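Local structure of Two-component system sensor histidine kinase (3OTT) at residues Q385-I388 and S393-R396; L522-D525 and L529-V532. The protein is probably a membrane-bound sensor histidine kinase that detects saccharides, described here by its extracellular domain of beta-propellers and a beta-sandwich. All blocks are in the same frame, centred on the assembly; numbering follows the deposited sequence.

Both contacts are antiparallel strand pairs in the seven-bladed propeller formed by the sheets between residues 310 and 623. Interaction 1, in a region of regulator-propeller sequence, comes first along the chain and joins the second and third strands of its blade; interaction 2 joins the first and second strands of another. The blades of residues 421-463 and 474-508 come between them in sequence, and the contacts do not touch: their centres lie about 23 Å apart and their nearest atoms about 16 Å. W387 and W531 each give their indole N-H to an aspartate, D381 and D525; the same bond thus recurs at the turn between first and second strands in two blades.

Interaction 1: residues Q385-I388 and S393-R396; sequences QLWI and SINR
R396 sets CG anti to its backbone N (chi1 173°) and then bends at chi3 (72°), while W387, its CG anti to the carbonyl carbon, turns its ring toward R396; these torsions lay the arginine's aliphatic stem against the indole and swing the guanidinium toward Q385. R396 CB sits over one ring face, 3.9 Å from the centroid of the W387 six-membered ring, a CH-pi contact, and R396 CD follows at 3.8 Å from W387 CZ2. R396 NH1 donates to Q385 OE1 at 3.1 Å through a bent bond (135° at the hydrogen). R396 NE hydrogen-bonds to Y407 OH, so the guanidinium is held from two directions. An alanine at R396 would keep CB over the indole but would probably leave Q385 OE1 and Y407 OH without this partner and strip cover from the CZ2 side of the ring. Two backbone bonds tie I388 to N395, and on the sheet face opposite W387 and R396, I388 CG1 packs on N395 CB at 3.8 Å. W387 NE1 hydrogen-bonds D381 OD2, in the turn before the strand. Strand 375-380 flanks the pair beyond 386-390 and strand 403-410 beyond 393-398, while helix 446-451 packs against W387, I394 and R396.

Interaction 2: residues L522-D525 and L529-V532; sequences LLCD and LLWV
L522-D525 and L529-V532 meet in a tight antiparallel beta hairpin: they lie on strands 519-524 and 530-534, the first and second of a four-stranded propeller blade, with D525 and L529 in the turn, which D525 closes. L523 and W531 are the hydrogen-bonded pair: L523 N donates to W531 O, and W531 N returns a short bond of 2.7 Å to L523 O. At the turn, D525 grips L529 twice. Its backbone N reaches L529 O, and D525 OD1 accepts from L529 N at 2.8 Å, the donor standing above the carboxylate plane.

D525 OD2 accepts from W531 NE1 at 3.1 Å, a nearly straight bond (170° at the hydrogen). With chi1 at 76°, D525 tucks its carboxylate between backbone N and carbonyl carbon, back over the hairpin toward both donors. OD2 stays close to the ring plane of W531 but, seen from the acid, the donor comes from well above the carboxylate. This bond helps to set the rotation of the indole, and OD2 also forms a salt bridge with R584, which would probably favour the ionised acid in this buried place.

L523 runs alongside W531 on the same face, its CD1 3.6 Å from W531 CD1. On the opposite face the contacts are apolar: L522 CD2 meets V532 CG2 at 3.9 Å, and C524 SG lies 3.8 Å from L530 CD1.

The hairpin is wedged between adjacent blades. Strand 561-567 meets the face of L523 and W531 through M564 and C566, whereas I478 of strand 474-479 packs on L522 and C524; within the blade, strand 537-542 continues the sheet beyond 530-534 by backbone bonds from L530 and V532.

Interaction 1: residues Q385-I388 and S393-R396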
ATOM      1  N   GLN B 385      27.681 -19.451   1.440  1.00 20.34           N
ATOM      2  CA  GLN B 385      26.611 -19.398   2.414  1.00 19.80           C
ATOM      3  C   GLN B 385      26.379 -17.905   2.792  1.00 18.95           C
ATOM      4  O   GLN B 385      27.319 -17.134   2.999  1.00 17.04           O
ATOM      5  CB  GLN B 385      26.984 -20.214   3.649  1.00 20.75           C
ATOM      6  CG  GLN B 385      27.201 -21.753   3.469  1.00 26.76           C
ATOM      7  CD  GLN B 385      25.891 -22.490   3.313  1.00 34.35           C
ATOM      8  OE1 GLN B 385      24.979 -22.358   4.143  1.00 36.99           O
ATOM      9  NE2 GLN B 385      25.763 -23.238   2.223  1.00 39.23           N
ATOM     10  N   LEU B 386      25.111 -17.531   2.921  1.00 18.28           N
ATOM     11  CA  LEU B 386      24.726 -16.168   3.155  1.00 17.11           C
ATOM     12  C   LEU B 386      24.609 -15.927   4.693  1.00 16.63           C
ATOM     13  O   LEU B 386      23.818 -16.600   5.345  1.00 15.93           O
ATOM     14  CB  LEU B 386      23.381 -15.936   2.473  1.00 15.71           C
ATOM     15  CG  LEU B 386      22.946 -14.476   2.201  1.00 16.87           C
ATOM     16  CD1 LEU B 386      22.416 -13.840   3.396  1.00 22.17           C
ATOM     17  CD2 LEU B 386      24.074 -13.614   1.646  1.00 12.75           C
ATOM     18  N   TRP B 387      25.394 -14.997   5.232  1.00 15.50           N
ATOM     19  CA  TRP B 387      25.285 -14.637   6.636  1.00 17.82           C
ATOM     20  C   TRP B 387      24.778 -13.182   6.883  1.00 17.91           C
ATOM     21  O   TRP B 387      25.071 -12.290   6.096  1.00 17.36           O
ATOM     22  CB  TRP B 387      26.610 -14.771   7.326  1.00 17.06           C
ATOM     23  CG  TRP B 387      27.185 -16.203   7.300  1.00 16.80           C
ATOM     24  CD1 TRP B 387      27.961 -16.730   6.332  1.00 14.27           C
ATOM     25  CD2 TRP B 387      27.088 -17.201   8.321  1.00 16.69           C
ATOM     26  NE1 TRP B 387      28.330 -17.990   6.649  1.00 19.29           N
ATOM     27  CE2 TRP B 387      27.818 -18.313   7.874  1.00 18.60           C
ATOM     28  CE3 TRP B 387      26.475 -17.256   9.577  1.00 15.17           C
ATOM     29  CZ2 TRP B 387      27.939 -19.470   8.616  1.00 16.21           C
ATOM     30  CZ3 TRP B 387      26.587 -18.388  10.316  1.00 16.95           C
ATOM     31  CH2 TRP B 387      27.313 -19.497   9.836  1.00 20.08           C
ATOM     32  N   ILE B 388      24.028 -12.949   7.966  1.00 17.53           N
ATOM     33  CA  ILE B 388      23.626 -11.578   8.270  1.00 17.84           C
ATOM     34  C   ILE B 388      23.981 -11.275   9.732  1.00 18.33           C
ATOM     35  O   ILE B 388      23.906 -12.187  10.604  1.00 17.87           O
ATOM     36  CB  ILE B 388      22.133 -11.277   7.927  1.00 18.02           C
ATOM     37  CG1 ILE B 388      21.238 -12.256   8.657  1.00 18.80           C
ATOM     38  CG2 ILE B 388      21.819 -11.382   6.341  1.00 19.03           C
ATOM     39  CD1 ILE B 388      19.787 -11.721   8.811  1.00 21.58           C
ATOM     40  N   SER B 393      21.736 -11.179  17.139  1.00 18.96           N
ATOM     41  CA  SER B 393      22.828 -12.112  16.853  1.00 19.54           C
ATOM     42  C   SER B 393      22.950 -12.389  15.341  1.00 20.54           C
ATOM     43  O   SER B 393      22.396 -11.640  14.532  1.00 20.62           O
ATOM     44  CB  SER B 393      22.717 -13.403  17.706  1.00 20.44           C
ATOM     45  OG  SER B 393      23.882 -14.238  17.565  1.00 19.51           O
ATOM     46  N   ILE B 394      23.701 -13.433  14.970  1.00 19.95           N
ATOM     47  CA  ILE B 394      23.984 -13.739  13.601  1.00 20.00           C
ATOM     48  C   ILE B 394      23.062 -14.833  13.068  1.00 20.28           C
ATOM     49  O   ILE B 394      22.629 -15.710  13.793  1.00 21.26           O
ATOM     50  CB  ILE B 394      25.461 -14.130  13.409  1.00 20.92           C
ATOM     51  CG1 ILE B 394      25.878 -15.332  14.269  1.00 22.00           C
ATOM     52  CG2 ILE B 394      26.330 -12.997  13.812  1.00 20.71           C
ATOM     53  CD1 ILE B 394      27.104 -16.084  13.658  1.00 27.63           C
ATOM     54  N   ASN B 395      22.741 -14.758  11.793  1.00 20.19           N
ATOM     55  CA  ASN B 395      21.942 -15.794  11.167  1.00 19.80           C
ATOM     56  C   ASN B 395      22.565 -16.262   9.858  1.00 19.48           C
ATOM     57  O   ASN B 395      23.263 -15.491   9.187  1.00 18.78           O
ATOM     58  CB  ASN B 395      20.567 -15.249  10.851  1.00 20.01           C
ATOM     59  CG  ASN B 395      19.772 -14.862  12.086  1.00 20.02           C
ATOM     60  OD1 ASN B 395      19.009 -15.650  12.578  1.00 23.85           O
ATOM     61  ND2 ASN B 395      19.909 -13.624  12.540  1.00 23.44           N
ATOM     62  N   ARG B 396      22.263 -17.514   9.485  1.00 18.19           N
ATOM     63  CA  ARG B 396      22.676 -18.077   8.229  1.00 17.34           C
ATOM     64  C   ARG B 396      21.437 -18.410   7.389  1.00 17.27           C
ATOM     65  O   ARG B 396      20.495 -18.989   7.913  1.00 17.02           O
ATOM     66  CB  ARG B 396      23.472 -19.364   8.490  1.00 18.25           C
ATOM     67  CG  ARG B 396      23.832 -20.174   7.221  1.00 18.30           C
ATOM     68  CD  ARG B 396      24.819 -21.369   7.478  1.00 19.42           C
ATOM     69  NE  ARG B 396      24.169 -22.474   8.180  1.00 24.83           N
ATOM     70  CZ  ARG B 396      23.271 -23.302   7.624  1.00 27.36           C
ATOM     71  NH1 ARG B 396      22.925 -23.172   6.353  1.00 26.52           N
ATOM     72  NH2 ARG B 396      22.707 -24.254   8.341  1.00 27.89           N
TER

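Interaction 2: residues L522-D525 and L529-V532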
ATOM      1  N   LEU B 522      35.428   2.122   7.659  1.00 21.41           N
ATOM      2  CA  LEU B 522      36.608   1.397   7.199  1.00 21.61           C
ATOM      3  C   LEU B 522      36.317   0.449   6.027  1.00 21.08           C
ATOM      4  O   LEU B 522      35.288  -0.170   5.996  1.00 19.63           O
ATOM      5  CB  LEU B 522      37.213   0.645   8.370  1.00 19.25           C
ATOM      6  CG  LEU B 522      38.612   0.026   8.506  1.00 23.93           C
ATOM      7  CD1 LEU B 522      38.512  -1.441   8.518  1.00 26.10           C
ATOM      8  CD2 LEU B 522      39.769   0.523   7.628  1.00 22.22           C
ATOM      9  N   LEU B 523      37.247   0.384   5.072  1.00 22.23           N
ATOM     10  CA  LEU B 523      37.155  -0.477   3.905  1.00 23.88           C
ATOM     11  C   LEU B 523      38.529  -0.773   3.284  1.00 24.95           C
ATOM     12  O   LEU B 523      39.501  -0.047   3.526  1.00 24.35           O
ATOM     13  CB  LEU B 523      36.143   0.053   2.869  1.00 24.12           C
ATOM     14  CG  LEU B 523      36.297   1.182   1.841  1.00 25.23           C
ATOM     15  CD1 LEU B 523      37.449   0.938   0.809  1.00 30.13           C
ATOM     16  CD2 LEU B 523      35.004   1.345   1.033  1.00 24.10           C
ATOM     17  N   CYS B 524      38.593  -1.876   2.534  1.00 25.73           N
ATOM     18  CA  CYS B 524      39.794  -2.277   1.782  1.00 27.52           C
ATOM     19  C   CYS B 524      39.425  -2.365   0.316  1.00 27.47           C
ATOM     20  O   CYS B 524      38.382  -2.921  -0.020  1.00 27.80           O
ATOM     21  CB  CYS B 524      40.315  -3.639   2.226  1.00 27.94           C
ATOM     22  SG  CYS B 524      42.015  -4.115   1.564  1.00 33.19           S
ATOM     23  N   ASP B 525      40.277  -1.800  -0.544  1.00 27.58           N
ATOM     24  CA  ASP B 525      39.992  -1.730  -1.970  1.00 27.73           C
ATOM     25  C   ASP B 525      40.684  -2.904  -2.670  1.00 28.89           C
ATOM     26  O   ASP B 525      41.463  -3.634  -2.035  1.00 27.96           O
ATOM     27  CB  ASP B 525      40.321  -0.321  -2.525  1.00 26.73           C
ATOM     28  CG  ASP B 525      41.818  -0.036  -2.710  1.00 27.49           C
ATOM     29  OD1 ASP B 525      42.710  -0.915  -2.570  1.00 27.74           O
ATOM     30  OD2 ASP B 525      42.127   1.109  -3.092  1.00 27.54           O
ATOM     31  N   LEU B 529      44.561  -1.464  -0.474  1.00 26.67           N
ATOM     32  CA  LEU B 529      44.810  -0.287   0.394  1.00 24.27           C
ATOM     33  C   LEU B 529      43.618  -0.100   1.280  1.00 22.71           C
ATOM     34  O   LEU B 529      42.532  -0.485   0.890  1.00 22.83           O
ATOM     35  CB  LEU B 529      45.128   0.972  -0.406  1.00 24.53           C
ATOM     36  CG  LEU B 529      46.466   0.807  -1.148  1.00 26.23           C
ATOM     37  CD1 LEU B 529      46.436   1.323  -2.552  1.00 24.39           C
ATOM     38  CD2 LEU B 529      47.525   1.477  -0.393  1.00 26.85           C
ATOM     39  N   LEU B 530      43.808   0.430   2.486  1.00 22.52           N
ATOM     40  CA  LEU B 530      42.673   0.672   3.414  1.00 22.15           C
ATOM     41  C   LEU B 530      42.175   2.084   3.342  1.00 21.44           C
ATOM     42  O   LEU B 530      42.951   3.017   3.333  1.00 22.61           O
ATOM     43  CB  LEU B 530      43.093   0.441   4.852  1.00 22.59           C
ATOM     44  CG  LEU B 530      42.955  -0.901   5.559  1.00 25.69           C
ATOM     45  CD1 LEU B 530      43.061  -2.002   4.596  1.00 29.00           C
ATOM     46  CD2 LEU B 530      44.028  -1.035   6.611  1.00 25.89           C
ATOM     47  N   TRP B 531      40.872   2.252   3.416  1.00 21.05           N
ATOM     48  CA  TRP B 531      40.276   3.575   3.444  1.00 19.52           C
ATOM     49  C   TRP B 531      39.553   3.766   4.774  1.00 19.76           C
ATOM     50  O   TRP B 531      38.674   2.934   5.151  1.00 19.00           O
ATOM     51  CB  TRP B 531      39.330   3.731   2.240  1.00 18.80           C
ATOM     52  CG  TRP B 531      40.089   3.758   0.930  1.00 17.99           C
ATOM     53  CD1 TRP B 531      40.532   2.703   0.245  1.00 19.61           C
ATOM     54  CD2 TRP B 531      40.528   4.921   0.218  1.00 20.06           C
ATOM     55  NE1 TRP B 531      41.211   3.107  -0.899  1.00 22.82           N
ATOM     56  CE2 TRP B 531      41.226   4.473  -0.929  1.00 23.31           C
ATOM     57  CE3 TRP B 531      40.393   6.309   0.438  1.00 18.06           C
ATOM     58  CZ2 TRP B 531      41.757   5.355  -1.889  1.00 24.55           C
ATOM     59  CZ3 TRP B 531      40.924   7.179  -0.487  1.00 20.62           C
ATOM     60  CH2 TRP B 531      41.601   6.706  -1.648  1.00 22.57           C
ATOM     61  N   VAL B 532      39.937   4.832   5.494  1.00 19.10           N
ATOM     62  CA  VAL B 532      39.301   5.209   6.753  1.00 17.88           C
ATOM     63  C   VAL B 532      38.500   6.524   6.601  1.00 19.31           C
ATOM     64  O   VAL B 532      38.978   7.531   6.062  1.00 20.20           O
ATOM     65  CB  VAL B 532      40.334   5.350   7.919  1.00 19.01           C
ATOM     66  CG1 VAL B 532      39.599   5.543   9.325  1.00 15.93           C
ATOM     67  CG2 VAL B 532      41.260   4.116   8.018  1.00 15.44           C
TER